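Local coordinates for Ketoacyl_synth_N domain-containing protein (PDB 6SMO) that belongs to the beta-ketoacyl synthase family, pairs with a polyketide ketosynthase chain and probably takes part in building a polyketide chain, at residues Ala55-Asn60 with Val77-Lys82; Leu62-Asp67 with Gly126-Thr131; Tyr72-Val77 with Ala136-Gln141. One frame throughout, in Å; residues are numbered along the deposited sequence.

Contact 1 of 3, residues Ala55-Asn60 with Val77-Lys82; sequences AKYINN and VEMALK
Y57 and M79 carry most of this small contact, and E78 adds the rest. Y57 stands on the loop that leads to helix 60-63. M79 and E78 lie on helix 68-84. The M79 side chain runs out almost straight beyond CG, with chi2 168° and chi3 -171°. This brings its terminal methyl to the phenol end of Y57. CE of M79 lies 3.3 Å from Y57 OH and 3.9 Å from Y57 CZ. The two side chains cross at about a right angle, and CE approaches the ring obliquely. E78 comes from another direction. Its CG sits at the ring edge, near the ring plane, 4.5 Å from Y57 CD1. Only the methylene part of E78 is used here. OE1 of its carboxylate is hydrogen-bonded to the hydroxyl of Y146 on helix 137-146. The Y57 ring also packs on V75, one turn earlier on the same helix as M79. Next to it, I58 packs on V71, so the loop is laid along helix 68-84. The contact is at the surface and buries 114 Å². Its chemistry is that of a methyl and a methylene against a phenol, the methyl beside the hydroxyl end and the methylene at the ring edge. The loop is therefore probably held here by dispersion and shape more than by polar bonds.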
ATOM      1  N   ALA C  55     -18.147   1.719 -19.051  1.00 77.14           N
ATOM      2  CA  ALA C  55     -18.179   0.764 -20.183  1.00 76.29           C
ATOM      3  C   ALA C  55     -17.320   1.302 -21.335  1.00 77.37           C
ATOM      4  O   ALA C  55     -16.597   0.496 -21.956  1.00 75.50           O
ATOM      5  CB  ALA C  55     -19.604   0.526 -20.622  1.00 76.77           C
ATOM      6  N   LYS C  56     -17.398   2.611 -21.601  1.00 78.36           N
ATOM      7  CA  LYS C  56     -16.671   3.295 -22.706  1.00 79.04           C
ATOM      8  C   LYS C  56     -15.174   3.372 -22.378  1.00 77.32           C
ATOM      9  O   LYS C  56     -14.362   3.171 -23.303  1.00 79.95           O
ATOM     10  CB  LYS C  56     -17.240   4.697 -22.948  1.00 80.62           C
ATOM     11  CG  LYS C  56     -16.749   5.377 -24.220  1.00 82.12           C
ATOM     12  CD  LYS C  56     -17.159   6.830 -24.337  1.00 83.01           C
ATOM     13  CE  LYS C  56     -18.633   7.013 -24.630  1.00 83.59           C
ATOM     14  NZ  LYS C  56     -18.987   8.444 -24.776  1.00 84.30           N
ATOM     15  N   TYR C  57     -14.828   3.662 -21.119  1.00 74.79           N
ATOM     16  CA  TYR C  57     -13.432   3.871 -20.647  1.00 71.41           C
ATOM     17  C   TYR C  57     -12.714   2.523 -20.499  1.00 69.04           C
ATOM     18  O   TYR C  57     -11.648   2.345 -21.125  1.00 69.61           O
ATOM     19  CB  TYR C  57     -13.414   4.635 -19.321  1.00 71.06           C
ATOM     20  CG  TYR C  57     -13.900   6.059 -19.406  1.00 70.80           C
ATOM     21  CD1 TYR C  57     -13.041   7.089 -19.755  1.00 71.12           C
ATOM     22  CD2 TYR C  57     -15.218   6.383 -19.126  1.00 70.82           C
ATOM     23  CE1 TYR C  57     -13.478   8.402 -19.831  1.00 71.46           C
ATOM     24  CE2 TYR C  57     -15.672   7.690 -19.197  1.00 71.51           C
ATOM     25  CZ  TYR C  57     -14.799   8.704 -19.551  1.00 71.90           C
ATOM     26  OH  TYR C  57     -15.238   9.994 -19.623  1.00 71.96           O
ATOM     27  N   ILE C  58     -13.278   1.616 -19.696  1.00 66.85           N
ATOM     28  CA  ILE C  58     -12.650   0.318 -19.299  1.00 65.73           C
ATOM     29  C   ILE C  58     -13.355  -0.830 -20.035  1.00 64.66           C
ATOM     30  O   ILE C  58     -14.601  -0.827 -20.085  1.00 66.42           O
ATOM     31  CB  ILE C  58     -12.697   0.137 -17.767  1.00 65.02           C
ATOM     32  CG1 ILE C  58     -12.088   1.335 -17.033  1.00 64.59           C
ATOM     33  CG2 ILE C  58     -12.028  -1.166 -17.353  1.00 65.09           C
ATOM     34  CD1 ILE C  58     -12.493   1.438 -15.582  1.00 64.18           C
ATOM     35  N   ASN C  59     -12.575  -1.778 -20.570  1.00 63.60           N
ATOM     36  CA  ASN C  59     -13.067  -2.997 -21.269  1.00 63.01           C
ATOM     37  C   ASN C  59     -13.657  -3.968 -20.236  1.00 62.02           C
ATOM     38  O   ASN C  59     -13.283  -3.871 -19.051  1.00 60.72           O
ATOM     39  CB  ASN C  59     -11.964  -3.657 -22.104  1.00 63.49           C
ATOM     40  CG  ASN C  59     -10.837  -4.230 -21.269  1.00 63.23           C
ATOM     41  OD1 ASN C  59     -10.961  -5.316 -20.708  1.00 63.17           O
ATOM     42  ND2 ASN C  59      -9.727  -3.513 -21.193  1.00 63.97           N
ATOM     43  N   ASN C  60     -14.524  -4.882 -20.683  1.00 62.09           N
ATOM     44  CA  ASN C  60     -15.344  -5.770 -19.811  1.00 61.66           C
ATOM     45  C   ASN C  60     -14.460  -6.806 -19.100  1.00 59.21           C
ATOM     46  O   ASN C  60     -14.820  -7.182 -17.970  1.00 58.26           O
ATOM     47  CB  ASN C  60     -16.474  -6.456 -20.586  1.00 63.53           C
ATOM     48  CG  ASN C  60     -17.713  -5.597 -20.728  1.00 65.25           C
ATOM     49  OD1 ASN C  60     -17.939  -4.677 -19.943  1.00 66.96           O
ATOM     50  ND2 ASN C  60     -18.533  -5.895 -21.724  1.00 65.87           N
ATOM     51  N   VAL C  77      -7.798   9.549 -14.057  1.00 41.55           N
ATOM     52  CA  VAL C  77      -6.410   9.605 -14.609  1.00 41.49           C
ATOM     53  C   VAL C  77      -6.479   9.870 -16.120  1.00 42.39           C
ATOM     54  O   VAL C  77      -5.674  10.690 -16.605  1.00 41.65           O
ATOM     55  CB  VAL C  77      -5.621   8.320 -14.287  1.00 40.99           C
ATOM     56  CG1 VAL C  77      -4.385   8.160 -15.161  1.00 40.87           C
ATOM     57  CG2 VAL C  77      -5.239   8.255 -12.815  1.00 40.61           C
ATOM     58  N   GLU C  78      -7.401   9.207 -16.828  1.00 43.74           N
ATOM     59  CA  GLU C  78      -7.563   9.322 -18.304  1.00 45.42           C
ATOM     60  C   GLU C  78      -7.946  10.764 -18.665  1.00 45.38           C
ATOM     61  O   GLU C  78      -7.365  11.295 -19.631  1.00 46.35           O
ATOM     62  CB  GLU C  78      -8.601   8.321 -18.821  1.00 46.71           C
ATOM     63  CG  GLU C  78      -8.771   8.338 -20.332  1.00 48.72           C
ATOM     64  CD  GLU C  78      -7.493   8.139 -21.133  1.00 49.87           C
ATOM     65  OE1 GLU C  78      -6.787   7.142 -20.882  1.00 50.66           O
ATOM     66  OE2 GLU C  78      -7.204   8.988 -22.002  1.00 51.15           O
ATOM     67  N   MET C  79      -8.880  11.365 -17.917  1.00 44.55           N
ATOM     68  CA  MET C  79      -9.337  12.772 -18.104  1.00 44.54           C
ATOM     69  C   MET C  79      -8.165  13.733 -17.867  1.00 43.52           C
ATOM     70  O   MET C  79      -8.024  14.691 -18.652  1.00 43.14           O
ATOM     71  CB  MET C  79     -10.478  13.118 -17.140  1.00 44.81           C
ATOM     72  CG  MET C  79     -11.804  12.483 -17.517  1.00 45.63           C
ATOM     73  SD  MET C  79     -13.046  12.619 -16.206  1.00 45.92           S
ATOM     74  CE  MET C  79     -14.333  11.565 -16.872  1.00 46.71           C
ATOM     75  N   ALA C  80      -7.360  13.475 -16.830  1.00 42.59           N
ATOM     76  CA  ALA C  80      -6.207  14.307 -16.408  1.00 42.06           C
ATOM     77  C   ALA C  80      -5.100  14.264 -17.472  1.00 41.99           C
ATOM     78  O   ALA C  80      -4.536  15.334 -17.774  1.00 40.84           O
ATOM     79  CB  ALA C  80      -5.704  13.843 -15.062  1.00 41.39           C
ATOM     80  N   LEU C  81      -4.804  13.077 -18.014  1.00 42.58           N
ATOM     81  CA  LEU C  81      -3.757  12.869 -19.053  1.00 43.44           C
ATOM     82  C   LEU C  81      -4.188  13.519 -20.375  1.00 44.20           C
ATOM     83  O   LEU C  81      -3.299  13.997 -21.107  1.00 44.30           O
ATOM     84  CB  LEU C  81      -3.499  11.369 -19.242  1.00 43.49           C
ATOM     85  CG  LEU C  81      -2.663  10.697 -18.154  1.00 43.45           C
ATOM     86  CD1 LEU C  81      -2.690   9.184 -18.310  1.00 43.55           C
ATOM     87  CD2 LEU C  81      -1.227  11.204 -18.169  1.00 43.45           C
ATOM     88  N   LYS C  82      -5.493  13.527 -20.670  1.00 44.80           N
ATOM     89  CA  LYS C  82      -6.060  14.100 -21.922  1.00 45.82           C
ATOM     90  C   LYS C  82      -5.948  15.629 -21.874  1.00 45.19           C
ATOM     91  O   LYS C  82      -5.670  16.232 -22.929  1.00 45.10           O
ATOM     92  CB  LYS C  82      -7.517  13.664 -22.120  1.00 47.15           C
ATOM     93  CG  LYS C  82      -7.917  13.399 -23.566  1.00 49.22           C
ATOM     94  CD  LYS C  82      -7.414  12.068 -24.087  1.00 50.48           C
ATOM     95  CE  LYS C  82      -7.755  11.828 -25.543  1.00 51.53           C
ATOM     96  NZ  LYS C  82      -7.387  10.458 -25.970  1.00 51.96           N
TER

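Contact 2 of 3, residues Leu62-Asp67 with Gly126-Thr131; sequences LRRKID and GPYVAT. With LKZ (3,5,7,9,11-pentakis(oxidanylidene)dodecanal), chain H.
K65 lies across one face of the Y128 ring, and this is the tight part of the contact. Its CB stands over the middle of the ring, 3.5 Å from the centroid and 11° off the ring normal, which makes a CH-pi contact. CG sits between the backbone N and the carbonyl carbon, and the chain then runs along the ring toward the phenol end. CD of K65 is 3.7 Å from Y128 CE1. A bend at chi3 (81°) swings the amine round to the hydroxyl, and K65 NZ donates a hydrogen bond of 2.8 Å to Y128 OH. One lysine thus covers a face of the ring and also bonds its hydroxyl. The same NZ forms a salt bridge with an acidic side chain of a third protein chain.

K65 belongs to a type I beta turn from R63 to I66. Y128 comes immediately before the weakly bonded helix 129-132. The contact therefore joins two loop regions at the rim of the beta-ketoacyl synthase fold, beside the ligand pocket. V129 and A130 line that pocket, and A130 O lies 2.8 Å from O21 of the bound pentaoxododecanal (LKZ).

R64 is the loose side. Its NH1 comes no nearer to Y128 than 4.1 Å, at CD2. The ring carbon lies at the edge of the guanidinium, and the two planes are 56° apart. R64 is partly exposed. Its main polar partner is an acidic side chain of the third protein chain, in a salt bridge, and an aromatic side chain of that chain makes a cation-pi contact with it.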
ATOM      1  N   LEU C  62     -11.282  -6.473 -17.909  1.00 53.30           N
ATOM      2  CA  LEU C  62     -10.605  -5.783 -16.777  1.00 51.87           C
ATOM      3  C   LEU C  62     -11.637  -5.325 -15.738  1.00 52.31           C
ATOM      4  O   LEU C  62     -11.352  -5.471 -14.534  1.00 50.82           O
ATOM      5  CB  LEU C  62      -9.805  -4.590 -17.317  1.00 50.97           C
ATOM      6  CG  LEU C  62      -9.122  -3.713 -16.267  1.00 49.81           C
ATOM      7  CD1 LEU C  62      -8.183  -4.527 -15.390  1.00 49.10           C
ATOM      8  CD2 LEU C  62      -8.367  -2.569 -16.927  1.00 49.35           C
ATOM      9  N   ARG C  63     -12.775  -4.779 -16.181  1.00 53.59           N
ATOM     10  CA  ARG C  63     -13.820  -4.200 -15.290  1.00 54.70           C
ATOM     11  C   ARG C  63     -14.408  -5.297 -14.393  1.00 53.99           C
ATOM     12  O   ARG C  63     -14.761  -4.986 -13.237  1.00 53.01           O
ATOM     13  CB  ARG C  63     -14.935  -3.528 -16.097  1.00 56.64           C
ATOM     14  CG  ARG C  63     -15.740  -2.528 -15.280  1.00 58.92           C
ATOM     15  CD  ARG C  63     -17.027  -2.070 -15.936  1.00 60.78           C
ATOM     16  NE  ARG C  63     -17.459  -0.800 -15.368  1.00 62.86           N
ATOM     17  CZ  ARG C  63     -17.976  -0.635 -14.151  1.00 63.83           C
ATOM     18  NH1 ARG C  63     -18.323   0.576 -13.745  1.00 63.91           N
ATOM     19  NH2 ARG C  63     -18.148  -1.667 -13.340  1.00 63.70           N
ATOM     20  N   ARG C  64     -14.506  -6.523 -14.917  1.00 54.19           N
ATOM     21  CA  ARG C  64     -15.042  -7.724 -14.219  1.00 54.92           C
ATOM     22  C   ARG C  64     -14.283  -7.962 -12.905  1.00 52.52           C
ATOM     23  O   ARG C  64     -14.932  -8.372 -11.923  1.00 51.52           O
ATOM     24  CB  ARG C  64     -14.911  -8.961 -15.115  1.00 57.21           C
ATOM     25  CG  ARG C  64     -16.015  -9.993 -14.932  1.00 59.43           C
ATOM     26  CD  ARG C  64     -15.527 -11.408 -15.182  1.00 61.17           C
ATOM     27  NE  ARG C  64     -14.941 -11.986 -13.980  1.00 62.00           N
ATOM     28  CZ  ARG C  64     -15.632 -12.459 -12.943  1.00 62.47           C
ATOM     29  NH1 ARG C  64     -14.992 -12.955 -11.897  1.00 62.50           N
ATOM     30  NH2 ARG C  64     -16.955 -12.433 -12.945  1.00 63.23           N
ATOM     31  N   LYS C  65     -12.968  -7.707 -12.892  1.00 50.46           N
ATOM     32  CA  LYS C  65     -12.020  -8.198 -11.852  1.00 49.02           C
ATOM     33  C   LYS C  65     -11.491  -7.050 -10.977  1.00 48.45           C
ATOM     34  O   LYS C  65     -10.543  -7.310 -10.208  1.00 49.16           O
ATOM     35  CB  LYS C  65     -10.861  -8.952 -12.517  1.00 48.67           C
ATOM     36  CG  LYS C  65     -10.059  -8.171 -13.552  1.00 48.61           C
ATOM     37  CD  LYS C  65      -8.995  -8.997 -14.246  1.00 48.56           C
ATOM     38  CE  LYS C  65      -9.548  -9.839 -15.375  1.00 48.61           C
ATOM     39  NZ  LYS C  65      -8.627 -10.938 -15.749  1.00 48.72           N
ATOM     40  N   ILE C  66     -12.076  -5.847 -11.059  1.00 47.59           N
ATOM     41  CA  ILE C  66     -11.661  -4.665 -10.238  1.00 47.08           C
ATOM     42  C   ILE C  66     -12.885  -4.071  -9.528  1.00 46.61           C
ATOM     43  O   ILE C  66     -14.000  -4.170 -10.076  1.00 46.79           O
ATOM     44  CB  ILE C  66     -10.925  -3.610 -11.091  1.00 46.69           C
ATOM     45  CG1 ILE C  66     -11.834  -2.979 -12.150  1.00 47.09           C
ATOM     46  CG2 ILE C  66      -9.665  -4.210 -11.700  1.00 46.63           C
ATOM     47  CD1 ILE C  66     -11.191  -1.857 -12.936  1.00 47.05           C
ATOM     48  N   ASP C  67     -12.659  -3.466  -8.356  1.00 46.23           N
ATOM     49  CA  ASP C  67     -13.687  -2.764  -7.540  1.00 45.99           C
ATOM     50  C   ASP C  67     -13.935  -1.376  -8.145  1.00 45.88           C
ATOM     51  O   ASP C  67     -13.100  -0.928  -8.955  1.00 45.98           O
ATOM     52  CB  ASP C  67     -13.253  -2.668  -6.075  1.00 45.51           C
ATOM     53  CG  ASP C  67     -14.357  -2.208  -5.138  1.00 45.26           C
ATOM     54  OD1 ASP C  67     -15.121  -3.071  -4.668  1.00 46.27           O
ATOM     55  OD2 ASP C  67     -14.451  -0.988  -4.899  1.00 44.91           O
ATOM     56  N   GLY C 126     -13.961 -16.324  -4.826  1.00 46.75           N
ATOM     57  CA  GLY C 126     -13.131 -16.565  -6.023  1.00 46.01           C
ATOM     58  C   GLY C 126     -11.726 -15.990  -5.863  1.00 44.56           C
ATOM     59  O   GLY C 126     -11.357 -15.537  -4.782  1.00 44.39           O
ATOM     60  N   PRO C 127     -10.908 -15.982  -6.941  1.00 43.33           N
ATOM     61  CA  PRO C 127      -9.491 -15.625  -6.840  1.00 42.37           C
ATOM     62  C   PRO C 127      -9.134 -14.134  -6.976  1.00 41.18           C
ATOM     63  O   PRO C 127      -7.963 -13.822  -6.850  1.00 40.92           O
ATOM     64  CB  PRO C 127      -8.901 -16.401  -8.027  1.00 42.46           C
ATOM     65  CG  PRO C 127      -9.988 -16.339  -9.080  1.00 42.83           C
ATOM     66  CD  PRO C 127     -11.294 -16.358  -8.310  1.00 43.19           C
ATOM     67  N   TYR C 128     -10.118 -13.260  -7.217  1.00 40.36           N
ATOM     68  CA  TYR C 128      -9.913 -11.804  -7.451  1.00 39.82           C
ATOM     69  C   TYR C 128     -10.149 -11.002  -6.164  1.00 38.51           C
ATOM     70  O   TYR C 128     -10.052  -9.762  -6.218  1.00 37.55           O
ATOM     71  CB  TYR C 128     -10.808 -11.309  -8.589  1.00 40.31           C
ATOM     72  CG  TYR C 128     -10.331 -11.713  -9.961  1.00 41.33           C
ATOM     73  CD1 TYR C 128      -9.109 -11.273 -10.446  1.00 41.67           C
ATOM     74  CD2 TYR C 128     -11.091 -12.539 -10.771  1.00 42.13           C
ATOM     75  CE1 TYR C 128      -8.656 -11.640 -11.702  1.00 42.28           C
ATOM     76  CE2 TYR C 128     -10.654 -12.914 -12.031  1.00 42.85           C
ATOM     77  CZ  TYR C 128      -9.432 -12.463 -12.498  1.00 42.93           C
ATOM     78  OH  TYR C 128      -8.992 -12.827 -13.736  1.00 43.62           O
ATOM     79  N   VAL C 129     -10.420 -11.677  -5.042  1.00 37.97           N
ATOM     80  CA  VAL C 129     -10.576 -11.041  -3.699  1.00 37.75           C
ATOM     81  C   VAL C 129      -9.211 -10.494  -3.253  1.00 37.39           C
ATOM     82  O   VAL C 129      -9.194  -9.508  -2.493  1.00 37.81           O
ATOM     83  CB  VAL C 129     -11.164 -12.028  -2.670  1.00 37.72           C
ATOM     84  CG1 VAL C 129     -11.223 -11.438  -1.267  1.00 37.28           C
ATOM     85  CG2 VAL C 129     -12.541 -12.521  -3.088  1.00 38.11           C
ATOM     86  N   ALA C 130      -8.143 -11.169  -3.664  1.00 37.31           N
ATOM     87  CA  ALA C 130      -6.739 -10.839  -3.342  1.00 37.15           C
ATOM     88  C   ALA C 130      -6.265  -9.542  -4.002  1.00 36.67           C
ATOM     89  O   ALA C 130      -5.343  -8.933  -3.481  1.00 36.46           O
ATOM     90  CB  ALA C 130      -5.849 -12.003  -3.672  1.00 37.34           C
ATOM     91  N   THR C 131      -6.789  -9.202  -5.169  1.00 36.52           N
ATOM     92  CA  THR C 131      -6.317  -7.967  -5.830  1.00 36.37           C
ATOM     93  C   THR C 131      -7.376  -6.872  -5.843  1.00 36.21           C
ATOM     94  O   THR C 131      -6.998  -5.737  -5.939  1.00 36.80           O
ATOM     95  CB  THR C 131      -5.836  -8.272  -7.245  1.00 36.86           C
ATOM     96  OG1 THR C 131      -6.812  -9.140  -7.807  1.00 37.37           O
ATOM     97  CG2 THR C 131      -4.502  -8.975  -7.253  1.00 36.97           C
TER
HETATM   98  C4  LKZ H 501      -6.447 -10.186   0.717  1.00 56.67           C
HETATM   99  C5  LKZ H 501      -5.976  -8.833   0.247  1.00 55.90           C
HETATM  100  C6  LKZ H 501      -4.734  -8.248   0.927  1.00 54.13           C
HETATM  101  C7  LKZ H 501      -3.591  -8.247  -0.066  1.00 53.98           C
HETATM  102  C8  LKZ H 501      -2.244  -7.629   0.326  1.00 53.57           C
HETATM  103  C10 LKZ H 501       1.968  -9.962  -1.712  1.00 50.39           C
HETATM  104  C22 LKZ H 501      -7.593  -9.968   1.685  1.00 57.45           C
HETATM  105  C11 LKZ H 501       2.413 -10.148  -0.283  1.00 49.00           C
HETATM  106  O19 LKZ H 501       2.488 -11.245   0.241  1.00 50.76           O
HETATM  107  C3  LKZ H 501       0.944  -8.847  -1.625  1.00 51.25           C
HETATM  108  O23 LKZ H 501       1.053  -7.853  -2.321  1.00 51.50           O
HETATM  109  C2  LKZ H 501      -0.137  -8.967  -0.542  1.00 52.69           C
HETATM  110  C9  LKZ H 501      -1.259  -7.960  -0.799  1.00 53.28           C
HETATM  111  O20 LKZ H 501      -1.433  -7.484  -1.904  1.00 54.56           O
HETATM  112  O21 LKZ H 501      -3.735  -8.781  -1.143  1.00 53.48           O
HETATM  113  O22 LKZ H 501      -6.593  -8.238  -0.621  1.00 56.92           O
HETATM  114  O24 LKZ H 501      -8.763 -10.017   1.335  1.00 58.84           O
HETATM  115  C23 LKZ H 501      -7.197  -9.689   3.122  1.00 57.56           C

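Contact 3 of 3, residues Tyr72-Val77 with Ala136-Gln141; sequences YGIVAV and AALQGQ
Among the touching side chains the carboxamide of Q141 is the one flat group, and it is turned away from I74. Q141 meets the helix of residues 72-77 through its CB alone, which lies 4.5 Å from I74 CD1. The amide has other neighbours: OE1 lies beside L62 and NE2 beside I66. Neither face nor edge of it enters this contact.

The closer approach is made by L138. Its CG is anti to the backbone N (chi1 -172°), which sends the forked end across to the other helix. Both methyls rest against the backbone of G73. CD2 of L138 is 3.7 Å from G73 CA, and CD1 is 3.9 Å from the same atom. G73 has no side chain, so the leucine meets the helix backbone directly. CD1 also serves I74, lying 4.2 Å from I74 CG1. The pair G73 and L138 has the nearest backbones, and the axes of segments 72-77 and 137-141 approach to 10.1 Å, at 49°.

All four residues are buried, and the side-chain groups that meet are hydrocarbon. L138 also packs on S186 of strand 180-187. I74 continues along the second helix to L142 and L145. The N-terminal end of helix 137-146 faces the ketosynthase chain, where A136 O accepts a hydrogen bond from S429 OG of that chain. This is helix-on-helix packing in which a leucine rests on a glycine of the other helix, within the layered alpha-beta fold of the thiolase superfamily, where helix 68-84 lies over strands 180-187 and 218-229.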
ATOM      1  N   TYR C  72     -13.202   4.337 -10.709  1.00 40.68           N
ATOM      2  CA  TYR C  72     -13.247   5.812 -10.507  1.00 40.60           C
ATOM      3  C   TYR C  72     -11.850   6.411 -10.707  1.00 40.45           C
ATOM      4  O   TYR C  72     -11.745   7.531 -11.242  1.00 40.06           O
ATOM      5  CB  TYR C  72     -13.767   6.169  -9.111  1.00 40.28           C
ATOM      6  CG  TYR C  72     -15.174   5.729  -8.786  1.00 40.37           C
ATOM      7  CD1 TYR C  72     -16.157   5.638  -9.760  1.00 40.66           C
ATOM      8  CD2 TYR C  72     -15.533   5.431  -7.480  1.00 40.20           C
ATOM      9  CE1 TYR C  72     -17.448   5.238  -9.449  1.00 41.05           C
ATOM     10  CE2 TYR C  72     -16.820   5.036  -7.152  1.00 40.46           C
ATOM     11  CZ  TYR C  72     -17.782   4.940  -8.140  1.00 41.05           C
ATOM     12  OH  TYR C  72     -19.052   4.550  -7.824  1.00 41.67           O
ATOM     13  N   GLY C  73     -10.810   5.688 -10.277  1.00 40.44           N
ATOM     14  CA  GLY C  73      -9.401   6.120 -10.368  1.00 40.36           C
ATOM     15  C   GLY C  73      -8.924   6.218 -11.807  1.00 40.69           C
ATOM     16  O   GLY C  73      -8.285   7.233 -12.144  1.00 40.48           O
ATOM     17  N   ILE C  74      -9.230   5.207 -12.627  1.00 41.47           N
ATOM     18  CA  ILE C  74      -8.739   5.072 -14.034  1.00 41.66           C
ATOM     19  C   ILE C  74      -9.390   6.152 -14.911  1.00 41.78           C
ATOM     20  O   ILE C  74      -8.664   6.744 -15.735  1.00 41.85           O
ATOM     21  CB  ILE C  74      -8.986   3.645 -14.570  1.00 41.68           C
ATOM     22  CG1 ILE C  74      -8.167   2.606 -13.797  1.00 41.36           C
ATOM     23  CG2 ILE C  74      -8.709   3.563 -16.065  1.00 41.99           C
ATOM     24  CD1 ILE C  74      -8.702   1.197 -13.896  1.00 41.60           C
ATOM     25  N   VAL C  75     -10.695   6.401 -14.744  1.00 42.11           N
ATOM     26  CA  VAL C  75     -11.457   7.416 -15.539  1.00 42.81           C
ATOM     27  C   VAL C  75     -10.948   8.819 -15.184  1.00 42.90           C
ATOM     28  O   VAL C  75     -10.901   9.669 -16.094  1.00 43.51           O
ATOM     29  CB  VAL C  75     -12.985   7.300 -15.349  1.00 43.22           C
ATOM     30  CG1 VAL C  75     -13.512   5.952 -15.818  1.00 43.22           C
ATOM     31  CG2 VAL C  75     -13.427   7.573 -13.919  1.00 43.22           C
ATOM     32  N   ALA C  76     -10.580   9.047 -13.918  1.00 42.04           N
ATOM     33  CA  ALA C  76     -10.035  10.330 -13.410  1.00 41.82           C
ATOM     34  C   ALA C  76      -8.648  10.583 -14.016  1.00 41.90           C
ATOM     35  O   ALA C  76      -8.390  11.728 -14.435  1.00 42.25           O
ATOM     36  CB  ALA C  76      -9.985  10.312 -11.901  1.00 41.44           C
ATOM     37  N   VAL C  77      -7.798   9.549 -14.057  1.00 41.55           N
ATOM     38  CA  VAL C  77      -6.410   9.605 -14.609  1.00 41.49           C
ATOM     39  C   VAL C  77      -6.479   9.870 -16.120  1.00 42.39           C
ATOM     40  O   VAL C  77      -5.674  10.690 -16.605  1.00 41.65           O
ATOM     41  CB  VAL C  77      -5.621   8.320 -14.287  1.00 40.99           C
ATOM     42  CG1 VAL C  77      -4.385   8.160 -15.161  1.00 40.87           C
ATOM     43  CG2 VAL C  77      -5.239   8.255 -12.815  1.00 40.61           C
ATOM     44  N   ALA C 136      -3.879  -0.565  -2.808  1.00 34.10           N
ATOM     45  CA  ALA C 136      -2.773  -0.471  -3.787  1.00 33.89           C
ATOM     46  C   ALA C 136      -3.109  -1.113  -5.133  1.00 33.93           C
ATOM     47  O   ALA C 136      -2.202  -1.271  -5.916  1.00 33.88           O
ATOM     48  CB  ALA C 136      -1.523  -1.055  -3.209  1.00 33.99           C
ATOM     49  N   ALA C 137      -4.363  -1.511  -5.272  1.00 33.92           N
ATOM     50  CA  ALA C 137      -4.909  -2.117  -6.491  1.00 33.94           C
ATOM     51  C   ALA C 137      -4.889  -1.083  -7.604  1.00 33.72           C
ATOM     52  O   ALA C 137      -4.522  -1.430  -8.703  1.00 34.25           O
ATOM     53  CB  ALA C 137      -6.307  -2.568  -6.190  1.00 34.03           C
ATOM     54  N   LEU C 138      -5.240   0.155  -7.277  1.00 33.33           N
ATOM     55  CA  LEU C 138      -5.363   1.232  -8.288  1.00 33.26           C
ATOM     56  C   LEU C 138      -4.024   1.512  -8.952  1.00 33.34           C
ATOM     57  O   LEU C 138      -4.000   1.593 -10.159  1.00 33.67           O
ATOM     58  CB  LEU C 138      -5.924   2.488  -7.615  1.00 33.11           C
ATOM     59  CG  LEU C 138      -6.293   3.656  -8.529  1.00 33.20           C
ATOM     60  CD1 LEU C 138      -6.898   3.179  -9.826  1.00 33.38           C
ATOM     61  CD2 LEU C 138      -7.240   4.601  -7.841  1.00 33.14           C
ATOM     62  N   GLN C 139      -2.959   1.596  -8.168  1.00 33.04           N
ATOM     63  CA  GLN C 139      -1.627   1.910  -8.724  1.00 33.12           C
ATOM     64  C   GLN C 139      -1.195   0.804  -9.680  1.00 33.19           C
ATOM     65  O   GLN C 139      -0.666   1.150 -10.707  1.00 33.84           O
ATOM     66  CB  GLN C 139      -0.651   2.274  -7.602  1.00 32.75           C
ATOM     67  CG  GLN C 139       0.311   1.185  -7.167  1.00 32.66           C
ATOM     68  CD  GLN C 139       1.025   1.611  -5.930  1.00 32.54           C
ATOM     69  OE1 GLN C 139       0.489   1.522  -4.855  1.00 32.41           O
ATOM     70  NE2 GLN C 139       2.225   2.111  -6.083  1.00 33.17           N
ATOM     71  N   GLY C 140      -1.428  -0.457  -9.325  1.00 33.14           N
ATOM     72  CA  GLY C 140      -1.067  -1.610 -10.152  1.00 33.36           C
ATOM     73  C   GLY C 140      -1.892  -1.679 -11.408  1.00 33.81           C
ATOM     74  O   GLY C 140      -1.348  -2.015 -12.433  1.00 34.25           O
ATOM     75  N   GLN C 141      -3.185  -1.402 -11.290  1.00 34.07           N
ATOM     76  CA  GLN C 141      -4.108  -1.440 -12.439  1.00 34.56           C
ATOM     77  C   GLN C 141      -3.714  -0.364 -13.445  1.00 34.79           C
ATOM     78  O   GLN C 141      -3.904  -0.601 -14.614  1.00 35.26           O
ATOM     79  CB  GLN C 141      -5.560  -1.339 -11.975  1.00 34.70           C
ATOM     80  CG  GLN C 141      -6.095  -2.603 -11.328  1.00 34.61           C
ATOM     81  CD  GLN C 141      -5.873  -3.872 -12.110  1.00 34.91           C
ATOM     82  OE1 GLN C 141      -5.502  -3.864 -13.273  1.00 35.67           O
ATOM     83  NE2 GLN C 141      -6.101  -4.993 -11.463  1.00 34.48           N
TER

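The six segments alternate along the chain: 55-60, 62-67, 72-77, 77-82, 126-131, 136-141. All belong to the N-terminal beta-ketoacyl synthase region, and the contacts lie to one side of the chain's centre. Contacts 1 and 3 both use helix 68-84 and share V77; their centres are about 10 Å apart. Contact 2 lies about 13 Å from contact 3 and about 18 Å from contact 1, measured between centres. I66 of contact 2 packs on I74 and Q141 of contact 3, and I58 of contact 1 packs on I74. Packing through these residues joins the buried helix pair to the loops of contacts 1 and 2, and K65 with Y128 carries it on to the segment lining the ligand pocket.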